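Local structure of 3-oxosteroid 1-dehydrogenase (Sterolibacterium denitrificans, 7P18) at residues S46-G51 with N148-Y153; T106-P111 with E133-D138; K161-A166 with R204-G209. The protein probably catalyses the FAD-dependent 1,2-dehydrogenation of 3-oxosteroids, giving 3-oxo-Delta(1)-steroids as it passes electrons to an acceptor. All blocks are in the same frame, centred on the assembly; numbering follows the deposited sequence.

Overall arrangement
All three contacts belong to the region that wraps the flavin and the steroid. Contact 2 and the 205-206 strand of contact 3 belong to one antiparallel sheet, in which strand 131-138 pairs with both 109-111 and 205-206; they meet through F137 and R206 and the D138-R204 salt bridge. Contact 1 sits against both: G51 O reaches the Y109 hydroxyl, and S49 O the start of helix 208-222. Contact 3 is the buried one and relies on a serine, an arginine and ordered waters. Contact 2 is partly buried, with T106 and M135 exposed, and is held by backbone bonds. Contact 1, also partly buried, has apolar packing on one side of its turn and phosphate on the other.

Contact 1 of 3, residues S46-G51 with N148-Y153. With FAD (flavin-adenine dinucleotide), chain C.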
loop_
_atom_site.group_PDB
_atom_site.type_symbol
_atom_site.label_atom_id
_atom_site.label_comp_id
_atom_site.label_asym_id
_atom_site.label_seq_id
_atom_site.Cartn_x
_atom_site.Cartn_y
_atom_site.Cartn_z
ATOM N N SER A 46 1.246 -5.976 4.152
ATOM C CA SER A 46 2.354 -6.159 3.191
ATOM C C SER A 46 1.965 -7.298 2.231
ATOM O O SER A 46 2.133 -7.167 0.998
ATOM C CB SER A 46 3.642 -6.424 3.972
ATOM O OG SER A 46 3.965 -5.341 4.845
ATOM N N ALA A 47 1.431 -8.381 2.785
ATOM C CA ALA A 47 1.105 -9.613 2.031
ATOM C C ALA A 47 0.014 -9.359 0.983
ATOM O O ALA A 47 0.032 -10.059 -0.048
ATOM C CB ALA A 47 0.718 -10.694 3.003
ATOM N N VAL A 48 -0.910 -8.424 1.232
ATOM C CA VAL A 48 -2.064 -8.152 0.330
ATOM C C VAL A 48 -1.778 -6.936 -0.554
ATOM O O VAL A 48 -2.687 -6.466 -1.233
ATOM C CB VAL A 48 -3.379 -8.033 1.140
ATOM C CG1 VAL A 48 -3.645 -9.310 1.913
ATOM C CG2 VAL A 48 -3.423 -6.828 2.049
ATOM N N SER A 49 -0.525 -6.466 -0.580
ATOM C CA SER A 49 -0.112 -5.231 -1.267
ATOM C C SER A 49 0.391 -5.552 -2.664
ATOM O O SER A 49 0.433 -6.737 -3.017
ATOM C CB SER A 49 0.948 -4.511 -0.452
ATOM O OG SER A 49 2.200 -5.134 -0.596
ATOM N N GLY A 50 0.828 -4.533 -3.394
ATOM C CA GLY A 50 1.532 -4.700 -4.677
ATOM C C GLY A 50 2.954 -5.165 -4.522
ATOM O O GLY A 50 3.561 -5.544 -5.543
ATOM N N GLY A 51 3.502 -5.106 -3.305
ATOM C CA GLY A 51 4.862 -5.549 -3.011
ATOM C C GLY A 51 5.901 -4.621 -3.622
ATOM O O GLY A 51 7.085 -4.982 -3.585
ATOM N N ASN A 148 -0.067 -20.700 6.470
ATOM C CA ASN A 148 -0.130 -19.535 7.394
ATOM C C ASN A 148 0.164 -18.198 6.692
ATOM O O ASN A 148 0.151 -17.160 7.396
ATOM C CB ASN A 148 0.809 -19.781 8.572
ATOM C CG ASN A 148 0.404 -21.002 9.373
ATOM O OD1 ASN A 148 -0.787 -21.196 9.646
ATOM N ND2 ASN A 148 1.398 -21.787 9.774
ATOM N N LEU A 149 0.357 -18.189 5.371
ATOM C CA LEU A 149 0.506 -16.936 4.576
ATOM C C LEU A 149 -0.841 -16.210 4.525
ATOM O O LEU A 149 -1.881 -16.857 4.173
ATOM C CB LEU A 149 1.012 -17.278 3.173
ATOM C CG LEU A 149 1.062 -16.139 2.145
ATOM C CD1 LEU A 149 2.024 -15.035 2.559
ATOM C CD2 LEU A 149 1.468 -16.676 0.786
ATOM N N ARG A 150 -0.850 -14.917 4.841
ATOM C CA ARG A 150 -2.029 -14.050 4.563
ATOM C C ARG A 150 -2.207 -13.986 3.052
ATOM O O ARG A 150 -1.247 -13.561 2.368
ATOM C CB ARG A 150 -1.892 -12.649 5.170
ATOM C CG ARG A 150 -3.146 -11.801 4.994
ATOM C CD ARG A 150 -3.162 -10.588 5.906
ATOM N NE ARG A 150 -3.124 -10.983 7.312
ATOM C CZ ARG A 150 -4.203 -11.367 8.010
ATOM N NH1 ARG A 150 -5.387 -11.421 7.411
ATOM N NH2 ARG A 150 -4.095 -11.739 9.275
ATOM N N MET A 151 -3.341 -14.444 2.507
ATOM C CA MET A 151 -3.437 -14.697 1.049
ATOM C C MET A 151 -3.855 -13.427 0.319
ATOM O O MET A 151 -4.620 -12.601 0.868
ATOM C CB MET A 151 -4.394 -15.848 0.726
ATOM C CG MET A 151 -3.934 -17.166 1.306
ATOM S SD MET A 151 -2.357 -17.816 0.704
ATOM C CE MET A 151 -2.661 -17.848 -1.051
ATOM N N ALA A 152 -3.346 -13.282 -0.892
ATOM C CA ALA A 152 -3.642 -12.172 -1.815
ATOM C C ALA A 152 -5.160 -12.058 -1.985
ATOM O O ALA A 152 -5.852 -13.097 -2.088
ATOM C CB ALA A 152 -2.940 -12.384 -3.141
ATOM N N TYR A 153 -5.655 -10.828 -2.020
ATOM C CA TYR A 153 -7.041 -10.493 -2.436
ATOM C C TYR A 153 -7.250 -10.986 -3.881
ATOM O O TYR A 153 -6.356 -10.824 -4.736
ATOM C CB TYR A 153 -7.281 -8.997 -2.276
ATOM C CG TYR A 153 -7.149 -8.416 -0.884
ATOM C CD1 TYR A 153 -7.549 -9.098 0.262
ATOM C CD2 TYR A 153 -6.682 -7.119 -0.721
ATOM C CE1 TYR A 153 -7.471 -8.517 1.524
ATOM C CE2 TYR A 153 -6.606 -6.528 0.529
ATOM C CZ TYR A 153 -6.998 -7.226 1.660
ATOM O OH TYR A 153 -6.928 -6.591 2.882
HETATM P PA FAD C . 1.726 -4.612 8.021
HETATM O O1A FAD C . 2.227 -5.080 6.703
HETATM O O2A FAD C . 0.225 -4.512 8.077
HETATM O O5B FAD C . 2.267 -5.620 9.117
HETATM C C5B FAD C . 1.942 -5.377 10.511
HETATM C C4B FAD C . 1.758 -6.704 11.183
HETATM O O4B FAD C . 1.775 -6.505 12.623
HETATM C C3B FAD C . 0.439 -7.439 10.864
HETATM O O3B FAD C . 0.682 -8.788 10.479
HETATM C C2B FAD C . -0.354 -7.330 12.170
HETATM O O2B FAD C . -1.327 -8.356 12.316
HETATM C C1B FAD C . 0.766 -7.285 13.210
HETATM N N9A FAD C . 0.383 -6.711 14.500
HETATM C C8A FAD C . -0.509 -5.712 14.768
HETATM N N7A FAD C . -0.684 -5.518 16.072
HETATM C C5A FAD C . 0.184 -6.417 16.678
HETATM C C6A FAD C . 0.479 -6.699 18.029
HETATM N N6A FAD C . -0.137 -6.128 19.071
HETATM N N1A FAD C . 1.396 -7.659 18.275
HETATM C C2A FAD C . 1.981 -8.263 17.237
HETATM N N3A FAD C . 1.733 -8.137 15.929
HETATM C C4A FAD C . 0.832 -7.161 15.719
HETATM N N1 FAD C . 2.578 0.134 -0.262
HETATM C C2 FAD C . 3.687 0.167 -1.036
HETATM O O2 FAD C . 4.680 0.837 -0.701
HETATM N N3 FAD C . 3.772 -0.540 -2.168
HETATM C C4 FAD C . 2.668 -1.113 -2.764
HETATM O O4 FAD C . 2.840 -1.835 -3.741
HETATM C C4X FAD C . 1.463 -1.151 -2.011
HETATM N N5 FAD C . 0.390 -1.726 -2.528
HETATM C C5X FAD C . -0.731 -1.809 -1.736
HETATM C C6 FAD C . -1.863 -2.503 -2.225
HETATM C C7 FAD C . -2.972 -2.738 -1.424
HETATM C C7M FAD C . -4.161 -3.510 -1.958
HETATM C C8 FAD C . -2.943 -2.322 -0.081
HETATM C C8M FAD C . -4.130 -2.590 0.828
HETATM C C9 FAD C . -1.881 -1.572 0.382
HETATM C C9A FAD C . -0.734 -1.343 -0.403
HETATM N N10 FAD C . 0.369 -0.601 0.049
HETATM C C10 FAD C . 1.518 -0.505 -0.726
HETATM C "C1'" FAD C . 0.445 -0.142 1.440
HETATM C "C2'" FAD C . 1.240 -1.166 2.281
HETATM O "O2'" FAD C . 0.723 -2.491 2.166
HETATM C "C3'" FAD C . 1.320 -0.782 3.769
HETATM O "O3'" FAD C . 1.497 0.625 3.944
HETATM C "C4'" FAD C . 2.406 -1.572 4.469
HETATM O "O4'" FAD C . 2.171 -2.951 4.222
HETATM C "C5'" FAD C . 2.494 -1.318 5.958
HETATM O "O5'" FAD C . 3.496 -2.223 6.460
HETATM P P FAD C . 3.682 -2.420 8.026
HETATM O O1P FAD C . 4.754 -3.420 8.100
HETATM O O2P FAD C . 3.737 -1.155 8.758
HETATM O O3P FAD C . 2.293 -3.164 8.468
HETATM O O HOH W 1 -3.623 -8.933 -2.463
#
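V48 lies over one face of the Y153 ring, joining the FAD-binding turn at the end of helix 44-47 to the irregular run 148-153. V48 CB makes the CH-pi contact, 3.8 Å from the centroid of the Y153 ring and 18° off its normal, shifted toward the rim. V48 CG2 goes to the phenol end, 3.5 Å from Y153 CE2 and close to CZ and OH. V48 CG1, anti to the carbonyl carbon (chi1 -59°), stays near Y153 CE1 and reaches on to the backbone, 3.6 Å from M151 O, touching R150 CG. A47 CB adds to this patch, packed on R150 CB and against the R150 carbonyl oxygen. No direct hydrogen bond joins the two segments; a water fills that role, accepting from Y153 N at 2.8 Å and donating to V48 O at 2.9 Å. The Y153 hydroxyl is bonded to A294 O.

Toward the diphosphate the turn is polar. S46 OG donates to FAD O1A at 2.6 Å and accepts from FAD O4', S46 N binds the same phosphate oxygen, and S49 OG accepts from G51 N in an ST turn and donates to S46 O. Two donors from one serine thus hold a diphosphate oxygen and would partly offset its charge, while the segments meet through apolar contacts and one water, with N210 ND2 bridging A47 O and R150 O from outside.

Contact 2 of 3, residues T106-P111 with E133-D138; sequences TLQYFP and EPMLFD
Y109 and P134 lie side by side as a non-hydrogen-bonded pair of an antiparallel sheet, where strand 109-111 runs against strand 131-138. P134 CD packs 3.7 Å from Y109 CE2, with P134 N over the face of the tyrosine ring, and L107 CD1 continues the apolar patch onto P134 CB. The neighbouring F110-E133 pair is hydrogen-bonded and puts its side chains on the other face of the sheet. These leave their strands alike, each CG between backbone N and carbonyl carbon (chi1 64° and 77°), and F110 CZ meets E133 CG at 3.6 Å. The M135 side chain crosses F110 at about a right angle, CG against CD1. T106 CG2 touches F137 CE1.

Backbone bonds frame these contacts: F110 N to E133 O, E133 N to F110 O, and M135 N to Q108 O at 2.8 Å. The polar ends reach beyond the strands: the Y109 hydroxyl bonds to G51 O, and the E133 carboxylate to A166 N and T167 OG1. Past the last direct bond a water bridges the strands, accepting from Q108 N at 3.0 Å and donating to M135 O at 2.8 Å.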
loop_
_atom_site.group_PDB
_atom_site.type_symbol
_atom_site.label_atom_id
_atom_site.label_comp_id
_atom_site.label_asym_id
_atom_site.label_seq_id
_atom_site.Cartn_x
_atom_site.Cartn_y
_atom_site.Cartn_z
ATOM N N THR A 106 15.857 -16.175 -2.036
ATOM C CA THR A 106 15.226 -16.669 -3.275
ATOM C C THR A 106 14.376 -15.544 -3.863
ATOM O O THR A 106 14.326 -15.385 -5.104
ATOM C CB THR A 106 14.467 -17.990 -3.040
ATOM O OG1 THR A 106 15.440 -18.918 -2.583
ATOM C CG2 THR A 106 13.851 -18.560 -4.291
ATOM N N LEU A 107 13.736 -14.769 -2.998
ATOM C CA LEU A 107 13.002 -13.528 -3.391
ATOM C C LEU A 107 13.943 -12.629 -4.219
ATOM O O LEU A 107 15.086 -12.466 -3.787
ATOM C CB LEU A 107 12.556 -12.841 -2.105
ATOM C CG LEU A 107 11.855 -11.503 -2.250
ATOM C CD1 LEU A 107 10.562 -11.664 -3.038
ATOM C CD2 LEU A 107 11.599 -10.935 -0.856
ATOM N N GLN A 108 13.468 -12.108 -5.340
ATOM C CA GLN A 108 14.217 -11.232 -6.275
ATOM C C GLN A 108 13.342 -10.006 -6.611
ATOM O O GLN A 108 12.159 -10.186 -6.963
ATOM C CB GLN A 108 14.652 -12.013 -7.526
ATOM C CG GLN A 108 15.563 -13.221 -7.240
ATOM C CD GLN A 108 16.936 -12.809 -6.769
ATOM O OE1 GLN A 108 17.605 -12.012 -7.443
ATOM N NE2 GLN A 108 17.320 -13.256 -5.580
ATOM N N TYR A 109 13.924 -8.798 -6.525
ATOM C CA TYR A 109 13.331 -7.503 -6.930
ATOM C C TYR A 109 13.966 -7.051 -8.239
ATOM O O TYR A 109 15.196 -7.193 -8.374
ATOM C CB TYR A 109 13.489 -6.427 -5.850
ATOM C CG TYR A 109 12.324 -6.428 -4.886
ATOM C CD1 TYR A 109 12.282 -7.288 -3.800
ATOM C CD2 TYR A 109 11.214 -5.631 -5.128
ATOM C CE1 TYR A 109 11.181 -7.366 -2.965
ATOM C CE2 TYR A 109 10.109 -5.659 -4.275
ATOM C CZ TYR A 109 10.081 -6.543 -3.215
ATOM O OH TYR A 109 8.991 -6.599 -2.382
ATOM N N PHE A 110 13.164 -6.462 -9.112
ATOM C CA PHE A 110 13.625 -5.851 -10.379
ATOM C C PHE A 110 12.826 -4.574 -10.611
ATOM O O PHE A 110 11.733 -4.405 -10.048
ATOM C CB PHE A 110 13.478 -6.844 -11.543
ATOM C CG PHE A 110 12.053 -7.231 -11.852
ATOM C CD1 PHE A 110 11.393 -8.191 -11.095
ATOM C CD2 PHE A 110 11.365 -6.627 -12.873
ATOM C CE1 PHE A 110 10.077 -8.537 -11.374
ATOM C CE2 PHE A 110 10.043 -6.945 -13.133
ATOM C CZ PHE A 110 9.407 -7.918 -12.406
ATOM N N PRO A 111 13.308 -3.637 -11.448
ATOM C CA PRO A 111 12.624 -2.358 -11.626
ATOM C C PRO A 111 11.359 -2.467 -12.484
ATOM O O PRO A 111 11.330 -3.273 -13.416
ATOM C CB PRO A 111 13.637 -1.449 -12.362
ATOM C CG PRO A 111 14.969 -2.174 -12.161
ATOM C CD PRO A 111 14.600 -3.660 -12.167
ATOM N N GLU A 133 9.672 -4.261 -8.100
ATOM C CA GLU A 133 8.689 -5.282 -7.663
ATOM C C GLU A 133 9.325 -6.670 -7.652
ATOM O O GLU A 133 10.419 -6.890 -8.215
ATOM C CB GLU A 133 7.474 -5.208 -8.568
ATOM C CG GLU A 133 7.681 -5.855 -9.946
ATOM C CD GLU A 133 6.363 -6.136 -10.640
ATOM O OE1 GLU A 133 5.371 -6.545 -9.920
ATOM O OE2 GLU A 133 6.303 -5.872 -11.868
ATOM N N PRO A 134 8.665 -7.628 -6.970
ATOM C CA PRO A 134 9.156 -8.998 -6.881
ATOM C C PRO A 134 8.895 -9.845 -8.131
ATOM O O PRO A 134 7.865 -9.663 -8.803
ATOM C CB PRO A 134 8.348 -9.639 -5.753
ATOM C CG PRO A 134 7.521 -8.516 -5.146
ATOM C CD PRO A 134 7.462 -7.404 -6.154
ATOM N N MET A 135 9.843 -10.718 -8.461
ATOM C CA MET A 135 9.580 -11.856 -9.377
ATOM C C MET A 135 8.562 -12.793 -8.698
ATOM O O MET A 135 8.507 -12.848 -7.433
ATOM C CB MET A 135 10.879 -12.618 -9.645
ATOM C CG MET A 135 11.910 -11.780 -10.380
ATOM S SD MET A 135 13.326 -12.820 -10.890
ATOM C CE MET A 135 12.558 -13.681 -12.270
ATOM N N LEU A 136 7.757 -13.493 -9.489
ATOM C CA LEU A 136 6.866 -14.565 -8.948
ATOM C C LEU A 136 7.696 -15.490 -8.055
ATOM O O LEU A 136 8.854 -15.824 -8.392
ATOM C CB LEU A 136 6.203 -15.327 -10.098
ATOM C CG LEU A 136 5.264 -14.549 -11.013
ATOM C CD1 LEU A 136 4.653 -15.491 -12.051
ATOM C CD2 LEU A 136 4.146 -13.863 -10.248
ATOM N N PHE A 137 7.150 -15.836 -6.899
ATOM C CA PHE A 137 7.800 -16.675 -5.881
ATOM C C PHE A 137 7.040 -18.014 -5.791
ATOM O O PHE A 137 5.774 -18.037 -5.833
ATOM C CB PHE A 137 7.829 -15.946 -4.536
ATOM C CG PHE A 137 8.610 -16.692 -3.500
ATOM C CD1 PHE A 137 9.970 -16.533 -3.405
ATOM C CD2 PHE A 137 7.992 -17.596 -2.656
ATOM C CE1 PHE A 137 10.701 -17.254 -2.480
ATOM C CE2 PHE A 137 8.720 -18.332 -1.748
ATOM C CZ PHE A 137 10.078 -18.143 -1.651
ATOM N N ASP A 138 7.812 -19.084 -5.611
ATOM C CA ASP A 138 7.347 -20.494 -5.519
ATOM C C ASP A 138 6.963 -20.822 -4.079
ATOM O O ASP A 138 7.865 -21.122 -3.295
ATOM C CB ASP A 138 8.465 -21.426 -5.987
ATOM C CG ASP A 138 8.056 -22.887 -6.079
ATOM O OD1 ASP A 138 6.840 -23.183 -5.929
ATOM O OD2 ASP A 138 8.960 -23.682 -6.339
HETATM O O HOH W 2 10.878 -13.484 -6.067
#

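Contact 3 of 3, residues K161-A166 with R204-G209; sequences KASMTA and RKRGLG
The guanidinium of R206 has S163 OG over one face, 3.6 Å above its plane and offset toward the rim, with an ordered water over that same face. A second water lies in the guanidinium plane at the edge, where it accepts from R206 NH1 at 2.8 Å and donates to K161 O. R206 CB points away from S163, but the chain bends at chi2 and chi3 and its end comes near; D203 O and N210 OD1 also bind the guanidinium.

S163 OG, anti to the carbonyl carbon (chi1 -68°), donates to K205 O at 2.6 Å, approaching 23° out of the carbonyl plane. The water over the guanidinium donates to S163 OG at 2.8 Å and accepts from G207 N, giving the two segments a second water bridge. Farther on L208 lies against backbone, CG by M164 O and CD2 by A166 N, with A166 CB 4.2 Å from L208 CD2. The T165 hydroxyl caps the helix by accepting from E168 N, and A166 touches bound androstadienedione. The serine hydroxyl therefore both gives and receives a hydrogen bond against the face of a cationic group, which may polarise it, and links strand 205-206 to the segment leading into the steroid pocket.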
loop_
_atom_site.group_PDB
_atom_site.type_symbol
_atom_site.label_atom_id
_atom_site.label_comp_id
_atom_site.label_asym_id
_atom_site.label_seq_id
_atom_site.Cartn_x
_atom_site.Cartn_y
_atom_site.Cartn_z
ATOM N N LYS A 161 -7.519 -16.222 -10.086
ATOM C CA LYS A 161 -6.803 -17.516 -9.946
ATOM C C LYS A 161 -5.280 -17.305 -10.004
ATOM O O LYS A 161 -4.580 -17.707 -9.054
ATOM C CB LYS A 161 -7.227 -18.495 -11.049
ATOM C CG LYS A 161 -8.720 -18.810 -11.100
ATOM C CD LYS A 161 -9.056 -20.171 -11.686
ATOM C CE LYS A 161 -10.422 -20.218 -12.347
ATOM N NZ LYS A 161 -11.494 -19.715 -11.455
ATOM N N ALA A 162 -4.795 -16.734 -11.111
ATOM C CA ALA A 162 -3.385 -16.817 -11.553
ATOM C C ALA A 162 -2.620 -15.566 -11.102
ATOM O O ALA A 162 -3.081 -14.447 -11.365
ATOM C CB ALA A 162 -3.321 -16.991 -13.048
ATOM N N SER A 163 -1.506 -15.781 -10.411
ATOM C CA SER A 163 -0.629 -14.684 -9.904
ATOM C C SER A 163 0.029 -14.003 -11.109
ATOM O O SER A 163 0.453 -14.743 -12.038
ATOM C CB SER A 163 0.364 -15.214 -8.951
ATOM O OG SER A 163 -0.285 -15.656 -7.761
ATOM N N MET A 164 0.100 -12.662 -11.105
ATOM C CA MET A 164 0.925 -11.891 -12.080
ATOM C C MET A 164 1.766 -10.828 -11.362
ATOM O O MET A 164 1.375 -10.378 -10.266
ATOM C CB MET A 164 0.030 -11.183 -13.090
ATOM C CG MET A 164 -0.881 -12.157 -13.868
ATOM S SD MET A 164 -2.032 -11.271 -14.932
ATOM C CE MET A 164 -2.708 -10.018 -13.818
ATOM N N THR A 165 2.872 -10.423 -11.992
ATOM C CA THR A 165 3.659 -9.227 -11.619
ATOM C C THR A 165 2.890 -8.025 -12.123
ATOM O O THR A 165 2.053 -8.193 -13.038
ATOM C CB THR A 165 5.059 -9.264 -12.241
ATOM O OG1 THR A 165 4.913 -9.235 -13.667
ATOM C CG2 THR A 165 5.822 -10.493 -11.808
ATOM N N ALA A 166 3.139 -6.857 -11.554
ATOM C CA ALA A 166 2.579 -5.572 -12.034
ATOM C C ALA A 166 3.042 -5.345 -13.473
ATOM O O ALA A 166 2.245 -4.852 -14.285
ATOM C CB ALA A 166 2.975 -4.426 -11.144
ATOM N N ARG A 204 0.377 -21.770 -6.931
ATOM C CA ARG A 204 1.659 -22.075 -6.263
ATOM C C ARG A 204 2.629 -20.880 -6.400
ATOM O O ARG A 204 3.487 -20.674 -5.503
ATOM C CB ARG A 204 2.257 -23.304 -6.949
ATOM C CG ARG A 204 3.605 -23.719 -6.392
ATOM C CD ARG A 204 3.937 -25.134 -6.801
ATOM N NE ARG A 204 4.229 -25.206 -8.211
ATOM C CZ ARG A 204 5.443 -25.136 -8.732
ATOM N NH1 ARG A 204 6.505 -24.974 -7.962
ATOM N NH2 ARG A 204 5.589 -25.223 -10.040
ATOM N N LYS A 205 2.584 -20.237 -7.554
ATOM C CA LYS A 205 3.346 -18.999 -7.839
ATOM C C LYS A 205 2.589 -17.842 -7.199
ATOM O O LYS A 205 1.357 -17.680 -7.455
ATOM C CB LYS A 205 3.525 -18.756 -9.337
ATOM C CG LYS A 205 4.274 -19.846 -10.089
ATOM C CD LYS A 205 5.642 -20.061 -9.562
ATOM C CE LYS A 205 6.374 -21.141 -10.314
ATOM N NZ LYS A 205 7.833 -21.008 -10.119
ATOM N N ARG A 206 3.306 -17.057 -6.407
ATOM C CA ARG A 206 2.756 -15.834 -5.779
ATOM C C ARG A 206 3.408 -14.610 -6.435
ATOM O O ARG A 206 4.585 -14.655 -6.804
ATOM C CB ARG A 206 2.983 -15.916 -4.265
ATOM C CG ARG A 206 2.605 -17.229 -3.589
ATOM C CD ARG A 206 1.200 -17.709 -3.900
ATOM N NE ARG A 206 0.161 -16.745 -3.602
ATOM C CZ ARG A 206 -1.069 -16.735 -4.120
ATOM N NH1 ARG A 206 -1.462 -17.646 -4.997
ATOM N NH2 ARG A 206 -1.922 -15.793 -3.761
ATOM N N GLY A 207 2.632 -13.544 -6.557
ATOM C CA GLY A 207 3.046 -12.248 -7.114
ATOM C C GLY A 207 2.840 -11.116 -6.134
ATOM O O GLY A 207 2.199 -11.325 -5.073
ATOM N N LEU A 208 3.384 -9.954 -6.469
ATOM C CA LEU A 208 3.107 -8.679 -5.771
ATOM C C LEU A 208 3.458 -8.849 -4.298
ATOM O O LEU A 208 4.487 -9.472 -4.024
ATOM C CB LEU A 208 1.642 -8.313 -5.994
ATOM C CG LEU A 208 1.208 -8.273 -7.454
ATOM C CD1 LEU A 208 -0.277 -7.924 -7.545
ATOM C CD2 LEU A 208 2.033 -7.296 -8.279
ATOM N N GLY A 209 2.654 -8.307 -3.381
ATOM C CA GLY A 209 2.958 -8.368 -1.939
ATOM C C GLY A 209 2.958 -9.787 -1.443
ATOM O O GLY A 209 3.589 -10.082 -0.430
HETATM O O HOH W 3 -3.955 -17.889 -6.335
HETATM O O HOH W 4 -0.124 -13.857 -5.633
#